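Local structure of leucine aminopeptidase (Parabacteroides distasonis, 3TC8) at residues G204-F209 with Y235-I240. The protein is probably a zinc-dependent exopeptidase of the M28 family, removing residues from the amino end of peptides, or a related glutaminyl-peptide cyclotransferase. Sequence-based numbering, arbitrary orientation.
Sequences GKNATF and YGKYFI
F209 and F239 pair as a parallel beta bridge between short strands joined in a beta-alpha-beta crossover by helix 213-233, within the M28 peptidase domain. F209 N donates to Y238 O (2.8 Å) in a nearly straight bond, and I240 N returns to F209 O at 2.9 Å, more bent. On the buried side the rings meet T-shaped, planes at 66°: the F209 edge points its CD2 at the centre of the F239 face, 3.8 Å from F239 CE1. Phenylalanine suits both places: a flat ring at F239 offers a face to the F209 edge while packing edge-to-face with W227, and both rings lie against I265. An alanine at F239 would probably leave the F209 edge without its opposing face and open a gap toward helix 213-233. T208 and I240, both beta-branched, cover the other side more thinly, T208 CB lying 3.9 Å from I240 CG1, while T208 OG1 is hydrogen-bonded to Y268 O. Toward the type II turn G204-A207 the chains separate and water fills in: one molecule donates to both A207 O and K237 O, and another to OD1 of the exposed N206. Y238, whose ring reaches helix 292-308, ends in a hydroxyl joined through a third water, 2.7 Å from OH, to N206 N.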
# COMPACT_ATOMS: atom_id res chain seq x y z
N GLY A 204 1.20 12.26 0.43
CA GLY A 204 1.03 13.57 -0.16
C GLY A 204 0.83 14.66 0.86
O GLY A 204 0.10 14.49 1.84
N LYS A 205 1.41 15.83 0.60
CA LYS A 205 1.20 16.99 1.45
C LYS A 205 -0.29 17.23 1.62
O LYS A 205 -1.03 17.24 0.62
CB LYS A 205 1.88 18.22 0.87
CG LYS A 205 1.91 19.39 1.82
CD LYS A 205 2.55 20.62 1.18
CE LYS A 205 2.37 21.85 2.02
NZ LYS A 205 3.11 21.65 3.29
N ASN A 206 -0.76 17.41 2.86
CA ASN A 206 -2.18 17.71 3.13
C ASN A 206 -3.18 16.64 2.62
O ASN A 206 -4.33 16.94 2.35
CB ASN A 206 -2.54 19.09 2.67
CG ASN A 206 -1.74 20.16 3.38
OD1 ASN A 206 -1.54 20.11 4.61
ND2 ASN A 206 -1.32 21.17 2.64
N ALA A 207 -2.74 15.39 2.59
CA ALA A 207 -3.60 14.28 2.24
C ALA A 207 -4.81 14.26 3.18
O ALA A 207 -4.71 14.63 4.37
CB ALA A 207 -2.87 12.95 2.33
N THR A 208 -5.92 13.74 2.68
CA THR A 208 -7.14 13.56 3.45
C THR A 208 -7.63 12.13 3.30
O THR A 208 -8.03 11.74 2.22
CB THR A 208 -8.20 14.58 3.03
OG1 THR A 208 -8.44 14.55 1.63
CG2 THR A 208 -7.81 15.99 3.45
N PHE A 209 -7.61 11.41 4.42
CA PHE A 209 -8.04 10.03 4.47
C PHE A 209 -9.47 9.99 4.99
O PHE A 209 -9.73 10.28 6.17
CB PHE A 209 -7.14 9.19 5.39
CG PHE A 209 -5.66 9.39 5.15
CD1 PHE A 209 -5.09 9.35 3.89
CD2 PHE A 209 -4.80 9.59 6.24
CE1 PHE A 209 -3.74 9.51 3.69
CE2 PHE A 209 -3.44 9.73 6.03
CZ PHE A 209 -2.90 9.71 4.78
N TYR A 235 -4.14 13.64 14.90
CA TYR A 235 -4.03 13.56 13.43
C TYR A 235 -5.35 13.62 12.73
O TYR A 235 -5.50 13.19 11.58
CB TYR A 235 -3.29 12.29 13.04
CG TYR A 235 -1.87 12.20 13.60
CD1 TYR A 235 -0.96 13.19 13.38
CD2 TYR A 235 -1.45 11.08 14.32
CE1 TYR A 235 0.34 13.12 13.89
CE2 TYR A 235 -0.17 11.00 14.85
CZ TYR A 235 0.72 12.02 14.63
OH TYR A 235 1.96 11.91 15.19
N GLY A 236 -6.35 14.23 13.36
CA GLY A 236 -7.66 14.38 12.73
C GLY A 236 -7.71 15.26 11.51
O GLY A 236 -8.65 15.14 10.73
N LYS A 237 -6.70 16.09 11.27
CA LYS A 237 -6.69 16.86 10.00
C LYS A 237 -6.33 15.99 8.80
O LYS A 237 -6.58 16.38 7.67
CB LYS A 237 -5.79 18.05 10.07
CG LYS A 237 -4.36 17.77 10.07
CD LYS A 237 -3.63 19.02 10.54
CE LYS A 237 -2.13 18.95 10.30
NZ LYS A 237 -1.84 19.33 8.90
N TYR A 238 -5.77 14.81 9.06
CA TYR A 238 -5.51 13.81 8.06
C TYR A 238 -6.58 12.74 8.01
O TYR A 238 -7.04 12.38 6.93
CB TYR A 238 -4.13 13.14 8.26
CG TYR A 238 -2.99 14.09 8.11
CD1 TYR A 238 -2.52 14.44 6.84
CD2 TYR A 238 -2.44 14.73 9.20
CE1 TYR A 238 -1.47 15.35 6.71
CE2 TYR A 238 -1.40 15.64 9.05
CZ TYR A 238 -0.95 15.97 7.81
OH TYR A 238 0.07 16.90 7.69
N PHE A 239 -6.96 12.18 9.16
CA PHE A 239 -8.00 11.17 9.23
C PHE A 239 -9.33 11.84 9.44
O PHE A 239 -9.77 12.07 10.57
CB PHE A 239 -7.69 10.17 10.34
CG PHE A 239 -6.53 9.27 10.02
CD1 PHE A 239 -5.21 9.66 10.22
CD2 PHE A 239 -6.74 7.97 9.56
CE1 PHE A 239 -4.15 8.83 9.91
CE2 PHE A 239 -5.70 7.15 9.27
CZ PHE A 239 -4.43 7.58 9.45
N ILE A 240 -9.99 12.14 8.33
CA ILE A 240 -11.22 12.96 8.33
C ILE A 240 -12.37 12.08 8.82
O ILE A 240 -12.55 10.96 8.33
CB ILE A 240 -11.55 13.48 6.93
CG1 ILE A 240 -10.33 14.16 6.29
CG2 ILE A 240 -12.74 14.42 7.00
CD1 ILE A 240 -9.73 15.31 7.08
O HOH W 1 1.03 17.41 5.22
O HOH W 2 -3.09 18.91 6.74
O HOH W 3 -4.88 17.08 5.62